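Local coordinates for protein abietadiene synthase, chloroplastic (Abies grandis, PDB 3S9V) that is a chloroplast enzyme of the terpene synthase family, a largely helical single-chain protein combining a terpene synthase N-terminal region with a metal-binding region, at residues Ala60-Ile65 with Pro74-Thr79; Ala185-Ile190 with Gln210-Trp215; Leu202-Glu207 with Val262-Pro267. All blocks are in the same frame, centred on the assembly; numbering follows the deposited sequence.

Contact 1 (Ala60-Ile65 with Pro74-Thr79)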
loop_
_atom_site.group_PDB
_atom_site.type_symbol
_atom_site.label_atom_id
_atom_site.label_comp_id
_atom_site.label_asym_id
_atom_site.label_seq_id
_atom_site.Cartn_x
_atom_site.Cartn_y
_atom_site.Cartn_z
ATOM N N ALA A 60 20.064 9.156 -28.387
ATOM C CA ALA A 60 20.235 9.847 -29.655
ATOM C C ALA A 60 20.584 11.318 -29.408
ATOM O O ALA A 60 21.387 11.901 -30.139
ATOM C CB ALA A 60 18.963 9.741 -30.483
ATOM N N TRP A 61 19.991 11.916 -28.378
ATOM C CA TRP A 61 20.274 13.316 -28.075
ATOM C C TRP A 61 21.667 13.504 -27.491
ATOM O O TRP A 61 22.355 14.473 -27.812
ATOM C CB TRP A 61 19.213 13.901 -27.134
ATOM C CG TRP A 61 18.012 14.409 -27.886
ATOM C CD1 TRP A 61 16.872 13.715 -28.184
ATOM C CD2 TRP A 61 17.877 15.697 -28.514
ATOM N NE1 TRP A 61 16.038 14.491 -28.961
ATOM C CE2 TRP A 61 16.629 15.708 -29.178
ATOM C CE3 TRP A 61 18.692 16.838 -28.581
ATOM C CZ2 TRP A 61 16.174 16.815 -29.901
ATOM C CZ3 TRP A 61 18.237 17.952 -29.310
ATOM C CH2 TRP A 61 16.989 17.927 -29.956
ATOM N N VAL A 62 22.090 12.582 -26.637
ATOM C CA VAL A 62 23.426 12.671 -26.072
ATOM C C VAL A 62 24.445 12.519 -27.214
ATOM O O VAL A 62 25.446 13.221 -27.260
ATOM C CB VAL A 62 23.648 11.570 -25.008
ATOM C CG1 VAL A 62 25.095 11.538 -24.581
ATOM C CG2 VAL A 62 22.758 11.845 -23.791
ATOM N N ALA A 63 24.154 11.619 -28.149
ATOM C CA ALA A 63 25.027 11.345 -29.292
ATOM C C ALA A 63 25.223 12.545 -30.208
ATOM O O ALA A 63 26.137 12.565 -31.029
ATOM C CB ALA A 63 24.474 10.178 -30.087
ATOM N N ARG A 64 24.364 13.546 -30.072
ATOM C CA ARG A 64 24.471 14.736 -30.896
ATOM C C ARG A 64 25.575 15.687 -30.455
ATOM O O ARG A 64 26.138 16.417 -31.279
ATOM C CB ARG A 64 23.162 15.519 -30.890
ATOM C CG ARG A 64 22.033 14.906 -31.655
ATOM C CD ARG A 64 21.024 15.993 -31.933
ATOM N NE ARG A 64 19.735 15.478 -32.363
ATOM C CZ ARG A 64 18.739 16.259 -32.761
ATOM N NH1 ARG A 64 18.904 17.578 -32.784
ATOM N NH2 ARG A 64 17.582 15.727 -33.121
ATOM N N ILE A 65 25.880 15.699 -29.162
ATOM C CA ILE A 65 26.898 16.616 -28.661
ATOM C C ILE A 65 28.241 16.425 -29.368
ATOM O O ILE A 65 28.851 15.364 -29.287
ATOM C CB ILE A 65 27.096 16.438 -27.150
ATOM C CG1 ILE A 65 25.737 16.426 -26.447
ATOM C CG2 ILE A 65 27.937 17.578 -26.598
ATOM C CD1 ILE A 65 25.823 16.062 -24.982
ATOM N N PRO A 74 31.592 12.811 -32.516
ATOM C CA PRO A 74 30.626 13.019 -31.439
ATOM C C PRO A 74 31.479 13.078 -30.180
ATOM O O PRO A 74 32.559 12.486 -30.142
ATOM C CB PRO A 74 29.771 11.753 -31.487
ATOM C CG PRO A 74 29.892 11.296 -32.910
ATOM C CD PRO A 74 31.353 11.528 -33.199
ATOM N N HIS A 75 31.022 13.798 -29.163
ATOM C CA HIS A 75 31.777 13.880 -27.921
ATOM C C HIS A 75 31.733 12.521 -27.220
ATOM O O HIS A 75 32.668 12.151 -26.514
ATOM C CB HIS A 75 31.190 14.960 -27.017
ATOM C CG HIS A 75 31.961 15.172 -25.752
ATOM N ND1 HIS A 75 33.241 15.682 -25.737
ATOM C CD2 HIS A 75 31.627 14.953 -24.458
ATOM C CE1 HIS A 75 33.662 15.771 -24.486
ATOM N NE2 HIS A 75 32.700 15.336 -23.692
ATOM N N PHE A 76 30.641 11.787 -27.421
ATOM C CA PHE A 76 30.465 10.455 -26.836
ATOM C C PHE A 76 30.284 9.434 -27.962
ATOM O O PHE A 76 29.175 8.953 -28.192
ATOM C CB PHE A 76 29.223 10.408 -25.945
ATOM C CG PHE A 76 29.269 11.341 -24.770
ATOM C CD1 PHE A 76 28.415 12.439 -24.706
ATOM C CD2 PHE A 76 30.142 11.107 -23.708
ATOM C CE1 PHE A 76 28.425 13.295 -23.596
ATOM C CE2 PHE A 76 30.160 11.954 -22.597
ATOM C CZ PHE A 76 29.301 13.049 -22.540
ATOM N N PRO A 77 31.375 9.072 -28.660
ATOM C CA PRO A 77 31.344 8.110 -29.773
ATOM C C PRO A 77 30.609 6.801 -29.480
ATOM O O PRO A 77 29.994 6.207 -30.369
ATOM C CB PRO A 77 32.827 7.870 -30.071
ATOM C CG PRO A 77 33.470 9.138 -29.639
ATOM C CD PRO A 77 32.764 9.443 -28.340
ATOM N N GLU A 78 30.681 6.356 -28.233
ATOM C CA GLU A 78 30.036 5.113 -27.840
ATOM C C GLU A 78 28.505 5.174 -27.998
ATOM O O GLU A 78 27.869 4.170 -28.306
ATOM C CB GLU A 78 30.413 4.765 -26.391
ATOM C CG GLU A 78 29.714 5.628 -25.329
ATOM C CD GLU A 78 30.568 6.772 -24.782
ATOM O OE1 GLU A 78 31.301 7.427 -25.565
ATOM O OE2 GLU A 78 30.483 7.019 -23.556
ATOM N N THR A 79 27.908 6.348 -27.799
ATOM C CA THR A 79 26.466 6.450 -27.935
ATOM C C THR A 79 26.059 6.344 -29.399
ATOM O O THR A 79 25.020 5.769 -29.718
ATOM C CB THR A 79 25.922 7.757 -27.314
ATOM O OG1 THR A 79 26.448 8.895 -28.011
ATOM C CG2 THR A 79 26.310 7.828 -25.839
HETATM O O HOH W 1 28.228 12.951 -28.220
#

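Contact 2 (Ala185-Ile190 with Gln210-Trp215)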
loop_
_atom_site.group_PDB
_atom_site.type_symbol
_atom_site.label_atom_id
_atom_site.label_comp_id
_atom_site.label_asym_id
_atom_site.label_seq_id
_atom_site.Cartn_x
_atom_site.Cartn_y
_atom_site.Cartn_z
ATOM N N ALA A 185 0.579 26.150 -31.284
ATOM C CA ALA A 185 -0.491 26.786 -30.521
ATOM C C ALA A 185 -0.355 26.494 -29.029
ATOM O O ALA A 185 -1.075 27.060 -28.203
ATOM C CB ALA A 185 -1.842 26.305 -31.020
ATOM N N LYS A 186 0.570 25.603 -28.691
ATOM C CA LYS A 186 0.803 25.227 -27.302
ATOM C C LYS A 186 1.945 26.070 -26.737
ATOM O O LYS A 186 1.915 26.481 -25.580
ATOM C CB LYS A 186 1.151 23.736 -27.225
ATOM C CG LYS A 186 1.159 23.135 -25.824
ATOM C CD LYS A 186 1.343 21.619 -25.895
ATOM C CE LYS A 186 1.364 20.980 -24.512
ATOM N NZ LYS A 186 1.564 19.504 -24.586
ATOM N N LEU A 187 2.950 26.329 -27.564
ATOM C CA LEU A 187 4.088 27.129 -27.142
ATOM C C LEU A 187 3.669 28.561 -26.822
ATOM O O LEU A 187 4.017 29.090 -25.764
ATOM C CB LEU A 187 5.163 27.127 -28.230
ATOM C CG LEU A 187 6.301 26.104 -28.106
ATOM C CD1 LEU A 187 5.807 24.775 -27.542
ATOM C CD2 LEU A 187 6.922 25.917 -29.484
ATOM N N LYS A 188 2.919 29.181 -27.732
ATOM C CA LYS A 188 2.457 30.554 -27.539
ATOM C C LYS A 188 1.461 30.652 -26.390
ATOM O O LYS A 188 1.006 31.741 -26.040
ATOM C CB LYS A 188 1.797 31.083 -28.819
ATOM C CG LYS A 188 2.739 31.176 -30.009
ATOM C CD LYS A 188 2.027 31.687 -31.255
ATOM C CE LYS A 188 2.988 31.759 -32.438
ATOM N NZ LYS A 188 2.320 32.185 -33.701
ATOM N N ARG A 189 1.135 29.510 -25.798
ATOM C CA ARG A 189 0.176 29.465 -24.707
ATOM C C ARG A 189 0.840 29.162 -23.358
ATOM O O ARG A 189 0.167 29.081 -22.333
ATOM C CB ARG A 189 -0.883 28.414 -25.040
ATOM C CG ARG A 189 -2.120 28.421 -24.171
ATOM C CD ARG A 189 -3.172 27.506 -24.779
ATOM N NE ARG A 189 -2.633 26.175 -25.042
ATOM C CZ ARG A 189 -3.235 25.252 -25.784
ATOM N NH1 ARG A 189 -4.408 25.509 -26.347
ATOM N NH2 ARG A 189 -2.663 24.068 -25.964
ATOM N N ILE A 190 2.161 29.006 -23.359
ATOM C CA ILE A 190 2.894 28.713 -22.128
ATOM C C ILE A 190 3.152 29.951 -21.271
ATOM O O ILE A 190 3.639 30.969 -21.765
ATOM C CB ILE A 190 4.254 28.038 -22.433
ATOM C CG1 ILE A 190 4.021 26.601 -22.916
ATOM C CG2 ILE A 190 5.145 28.060 -21.193
ATOM C CD1 ILE A 190 5.279 25.873 -23.349
ATOM N N GLN A 210 13.695 24.670 -27.399
ATOM C CA GLN A 210 14.905 25.409 -27.741
ATOM C C GLN A 210 14.726 26.701 -28.535
ATOM O O GLN A 210 15.627 27.534 -28.559
ATOM C CB GLN A 210 15.852 24.512 -28.530
ATOM C CG GLN A 210 16.240 23.239 -27.832
ATOM C CD GLN A 210 17.210 22.438 -28.655
ATOM O OE1 GLN A 210 18.335 22.870 -28.890
ATOM N NE2 GLN A 210 16.780 21.267 -29.108
ATOM N N GLU A 211 13.593 26.868 -29.203
ATOM C CA GLU A 211 13.389 28.079 -29.988
ATOM C C GLU A 211 12.685 29.187 -29.206
ATOM O O GLU A 211 12.722 30.348 -29.611
ATOM C CB GLU A 211 12.573 27.782 -31.256
ATOM C CG GLU A 211 12.963 26.524 -32.012
ATOM C CD GLU A 211 11.960 25.393 -31.811
ATOM O OE1 GLU A 211 11.744 24.991 -30.645
ATOM O OE2 GLU A 211 11.386 24.908 -32.814
ATOM N N ILE A 212 12.058 28.852 -28.082
ATOM C CA ILE A 212 11.335 29.876 -27.335
ATOM C C ILE A 212 11.802 30.143 -25.913
ATOM O O ILE A 212 11.157 30.901 -25.190
ATOM C CB ILE A 212 9.831 29.538 -27.250
ATOM C CG1 ILE A 212 9.606 28.445 -26.197
ATOM C CG2 ILE A 212 9.328 29.081 -28.617
ATOM C CD1 ILE A 212 8.153 28.135 -25.923
ATOM N N VAL A 213 12.919 29.558 -25.508
ATOM C CA VAL A 213 13.365 29.741 -24.137
ATOM C C VAL A 213 14.525 30.734 -23.932
ATOM O O VAL A 213 15.372 30.907 -24.809
ATOM C CB VAL A 213 13.709 28.351 -23.533
ATOM C CG1 VAL A 213 15.118 27.922 -23.924
ATOM C CG2 VAL A 213 13.528 28.379 -22.048
ATOM N N ASP A 214 14.530 31.408 -22.781
ATOM C CA ASP A 214 15.594 32.361 -22.422
ATOM C C ASP A 214 16.610 31.548 -21.628
ATOM O O ASP A 214 16.446 31.359 -20.425
ATOM C CB ASP A 214 15.050 33.485 -21.532
ATOM C CG ASP A 214 16.122 34.502 -21.143
ATOM O OD1 ASP A 214 17.300 34.109 -21.001
ATOM O OD2 ASP A 214 15.787 35.694 -20.962
ATOM N N TRP A 215 17.658 31.081 -22.299
ATOM C CA TRP A 215 18.652 30.230 -21.657
ATOM C C TRP A 215 19.187 30.702 -20.316
ATOM O O TRP A 215 19.345 29.896 -19.393
ATOM C CB TRP A 215 19.801 29.943 -22.628
ATOM C CG TRP A 215 19.344 29.118 -23.794
ATOM C CD1 TRP A 215 19.343 29.481 -25.110
ATOM C CD2 TRP A 215 18.729 27.828 -23.734
ATOM N NE1 TRP A 215 18.756 28.500 -25.872
ATOM C CE2 TRP A 215 18.371 27.474 -25.051
ATOM C CE3 TRP A 215 18.442 26.937 -22.693
ATOM C CZ2 TRP A 215 17.738 26.267 -25.354
ATOM C CZ3 TRP A 215 17.811 25.743 -22.993
ATOM C CH2 TRP A 215 17.464 25.418 -24.313
#

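Contact 3 (Leu202-Glu207 with Val262-Pro267)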
loop_
_atom_site.group_PDB
_atom_site.type_symbol
_atom_site.label_atom_id
_atom_site.label_comp_id
_atom_site.label_asym_id
_atom_site.label_seq_id
_atom_site.Cartn_x
_atom_site.Cartn_y
_atom_site.Cartn_z
ATOM N N LEU A 202 8.199 21.175 -17.175
ATOM C CA LEU A 202 8.421 21.661 -18.536
ATOM C C LEU A 202 9.909 21.468 -18.858
ATOM O O LEU A 202 10.284 21.182 -19.997
ATOM C CB LEU A 202 8.067 23.147 -18.649
ATOM C CG LEU A 202 6.593 23.510 -18.808
ATOM C CD1 LEU A 202 6.403 24.997 -18.536
ATOM C CD2 LEU A 202 6.124 23.145 -20.205
ATOM N N LEU A 203 10.749 21.625 -17.840
ATOM C CA LEU A 203 12.199 21.466 -17.995
ATOM C C LEU A 203 12.590 20.043 -18.381
ATOM O O LEU A 203 13.714 19.797 -18.824
ATOM C CB LEU A 203 12.914 21.849 -16.696
ATOM C CG LEU A 203 12.682 23.290 -16.240
ATOM C CD1 LEU A 203 13.375 23.517 -14.910
ATOM C CD2 LEU A 203 13.195 24.247 -17.296
ATOM N N TYR A 204 11.663 19.108 -18.196
ATOM C CA TYR A 204 11.896 17.711 -18.526
ATOM C C TYR A 204 12.018 17.541 -20.031
ATOM O O TYR A 204 12.572 16.553 -20.509
ATOM C CB TYR A 204 10.735 16.867 -17.990
ATOM C CG TYR A 204 10.867 15.376 -18.166
ATOM C CD1 TYR A 204 9.924 14.660 -18.901
ATOM C CD2 TYR A 204 11.896 14.663 -17.547
ATOM C CE1 TYR A 204 9.995 13.276 -19.015
ATOM C CE2 TYR A 204 11.980 13.272 -17.658
ATOM C CZ TYR A 204 11.023 12.586 -18.394
ATOM O OH TYR A 204 11.091 11.212 -18.519
ATOM N N SER A 205 11.496 18.502 -20.789
ATOM C CA SER A 205 11.571 18.408 -22.243
ATOM C C SER A 205 12.032 19.686 -22.943
ATOM O O SER A 205 11.438 20.121 -23.931
ATOM C CB SER A 205 10.222 17.941 -22.811
ATOM O OG SER A 205 9.154 18.222 -21.933
ATOM N N LEU A 206 13.114 20.267 -22.431
ATOM C CA LEU A 206 13.682 21.482 -23.003
ATOM C C LEU A 206 14.193 21.282 -24.428
ATOM O O LEU A 206 14.312 22.244 -25.183
ATOM C CB LEU A 206 14.820 21.996 -22.120
ATOM C CG LEU A 206 14.392 22.688 -20.826
ATOM C CD1 LEU A 206 15.579 22.855 -19.898
ATOM C CD2 LEU A 206 13.785 24.035 -21.174
ATOM N N GLU A 207 14.497 20.040 -24.800
ATOM C CA GLU A 207 14.987 19.773 -26.143
ATOM C C GLU A 207 13.921 20.149 -27.180
ATOM O O GLU A 207 14.225 20.333 -28.362
ATOM C CB GLU A 207 15.405 18.302 -26.299
ATOM C CG GLU A 207 14.262 17.299 -26.301
ATOM C CD GLU A 207 13.928 16.759 -24.923
ATOM O OE1 GLU A 207 14.196 17.461 -23.920
ATOM O OE2 GLU A 207 13.380 15.634 -24.845
ATOM N N VAL A 262 21.959 5.998 -22.302
ATOM C CA VAL A 262 21.308 6.637 -21.165
ATOM C C VAL A 262 19.811 6.340 -21.115
ATOM O O VAL A 262 19.211 5.955 -22.124
ATOM C CB VAL A 262 21.461 8.162 -21.224
ATOM C CG1 VAL A 262 22.921 8.537 -21.343
ATOM C CG2 VAL A 262 20.672 8.704 -22.390
ATOM N N PRO A 263 19.194 6.484 -19.926
ATOM C CA PRO A 263 17.749 6.252 -19.730
ATOM C C PRO A 263 17.013 7.580 -20.022
ATOM O O PRO A 263 17.646 8.555 -20.441
ATOM C CB PRO A 263 17.657 5.865 -18.260
ATOM C CG PRO A 263 18.753 6.720 -17.641
ATOM C CD PRO A 263 19.896 6.562 -18.628
ATOM N N CYS A 264 15.702 7.638 -19.804
ATOM C CA CYS A 264 14.986 8.884 -20.071
ATOM C C CYS A 264 14.905 9.796 -18.845
ATOM O O CYS A 264 14.301 10.868 -18.894
ATOM C CB CYS A 264 13.583 8.614 -20.638
ATOM S SG CYS A 264 12.482 7.662 -19.598
ATOM N N HIS A 265 15.530 9.359 -17.753
ATOM C CA HIS A 265 15.593 10.124 -16.506
ATOM C C HIS A 265 16.428 9.354 -15.495
ATOM O O HIS A 265 16.342 8.127 -15.398
ATOM C CB HIS A 265 14.192 10.410 -15.959
ATOM C CG HIS A 265 13.260 9.243 -16.041
ATOM N ND1 HIS A 265 11.894 9.392 -16.127
ATOM C CD2 HIS A 265 13.496 7.909 -16.069
ATOM C CE1 HIS A 265 11.326 8.202 -16.210
ATOM N NE2 HIS A 265 12.277 7.285 -16.176
ATOM N N TYR A 266 17.256 10.083 -14.759
ATOM C CA TYR A 266 18.146 9.479 -13.781
ATOM C C TYR A 266 18.599 10.570 -12.817
ATOM O O TYR A 266 18.620 11.747 -13.174
ATOM C CB TYR A 266 19.366 8.880 -14.497
ATOM C CG TYR A 266 19.906 7.613 -13.876
ATOM C CD1 TYR A 266 19.130 6.451 -13.824
ATOM C CD2 TYR A 266 21.183 7.577 -13.314
ATOM C CE1 TYR A 266 19.612 5.282 -13.217
ATOM C CE2 TYR A 266 21.677 6.410 -12.707
ATOM C CZ TYR A 266 20.884 5.273 -12.664
ATOM O OH TYR A 266 21.366 4.134 -12.072
ATOM N N PRO A 267 18.928 10.197 -11.568
ATOM C CA PRO A 267 18.869 8.816 -11.072
ATOM C C PRO A 267 17.442 8.437 -10.653
ATOM O O PRO A 267 16.507 9.234 -10.807
ATOM C CB PRO A 267 19.856 8.829 -9.902
ATOM C CG PRO A 267 19.723 10.234 -9.368
ATOM C CD PRO A 267 19.665 11.071 -10.629
#

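Contact 1 (Ala60-Ile65 with Pro74-Thr79)
Val62 and Phe76 meet at a slant: CG1 of Val62 comes obliquely to the ring, 3.4 Å from Phe76 CD1. Holding that methyl anti to the backbone N (chi1 171°) sends it across to the aromatic carbon. Ile65 runs alongside Phe76 in the same direction and brings its CD1 to the ring edge, 4.0 Å from CE1. His75 turns an edge to one face of Phe76, its CD2 3.5 Å above the phenyl plane and offset toward the rim.

The two backbones are joined where His75 N donates to Ile65 O (2.7 Å, N-H...O 169°). A water adds a second bridge: it donates to Val62 O and Ile65 O and accepts from Phe76 N. Thr79 OG1 packs 3.1 Å from Ala63 CB while donating to Phe76 O at 2.7 Å, a carbonyl that Thr79 N also uses. Leu251 of helix 245-258 touches Ile65, and Leu255 of the same helix touches Phe76. This is a helix-loop-helix join, the end of helix 56-62 against the start of helix 77-85, consistent with the alpha-helical barrel folds of plant terpene synthases.

Contact 2 (Ala185-Ile190 with Gln210-Trp215)
Leu187 and Ile212 form the tight part of this small, wholly apolar contact, which buries 135 Å² in all. The delta methyl of Ile212 is driven into the flank of Leu187, with Ile212 CD1 3.5 Å from Leu187 CG and 3.9 Å from Leu187 CB. The side chains are turned at a slant to each other, and a second touch, Ile212 CG2 to Leu187 CD2 at 4.1 Å, lies beside the first. Ile212 reaches across because its CG1 sits between the backbone N and the carbonyl carbon (chi1 77°) and the chain beyond is extended. Leu187 takes a first torsion of -95°, away from a staggered position.

Leu187 is the last residue of helix 174-187, and the chain leaves it through a type I turn closed by Ile190 N to Leu187 O at 3.0 Å. The contact therefore sets a helix C-terminus and its exit turn against the loop that leads into helix 215-219, in the all-helical N-terminal half of a terpene synthase, consistent with the alpha-helical barrels of the family. Asp214 stands at the N-cap of that next helix.

Toward the loose side, Ile190 only grazes the loop, its CD1 4.5 Å from Ile212 CD1. Ile212 itself remains exposed, and Lys188 and Arg189 in the turn are exposed as well. Glu211, next to Ile212, is also exposed and forms a salt bridge through OE1 with Arg183 of helix 174-187.

Contact 3 (Leu202-Glu207 with Val262-Pro267)
Tyr204 reaches across to Cys264 and His265 with the far end of its side chain. CB sets CG anti to the backbone N (chi1 -176°), which carries the ring over to the loop although the backbones stay well apart, Tyr204 CA to His265 CA being 8.7 Å. Along the ring the first atom to meet the loop is CE2, lying 3.6 Å from Cys264 O and 4.0 Å from His265 CB, the latter at the ring edge and near its plane. CZ follows, 3.7 Å from Cys264 O, an oxygen that approaches the ring obliquely.

Tyr204 belongs to a 3-10 segment in the connection between helices 192-197 and 215-219, while Cys264 and His265 sit in the linker from helix 245-258 to helix 269-282. The tyrosine thus spans two interhelical loops of an all-helical terpene synthase region, consistent with the alpha-helical barrels of the family. Lys450, from the turn of the small antiparallel hairpin 447-453, makes a cation-pi contact with the Tyr204 ring and a hydrogen bond to Tyr204 O.

At the tip, OH comes 3.1 Å from His265 ND1 and 3.3 Å from Cys264 O, approaching the imidazole at a slant. The sulfur of Cys264 lies 4.0 Å from Tyr204 OH. That SG also sits over the centre of the His265 imidazole, 3.4 Å above its plane. Tyr453, from the second strand of the hairpin, meets His265 edge-to-face.

The three contacts lie on the same side of the chain's centre and touch one another directly. Contacts 1 and 3 have centres about 16 Å apart and share packing of Trp61 CZ2 on Glu207 CB (4.0 Å) and of Val62 on Val262. Contacts 2 and 3, about 17 Å apart between centres, alternate along the chain and meet at Ile190 CG2 and Leu202 CD1 (4.2 Å). Contact 1 closes before either of the others opens; its centre is about 26 Å from that of contact 2, yet Trp61 CH2 still packs on Gln210 NE2 at 3.5 Å. Trp61 therefore reaches toward both of the other contacts. The centre of contact 3, about 28 Å from the chain's centre, is the nearest of the three to it.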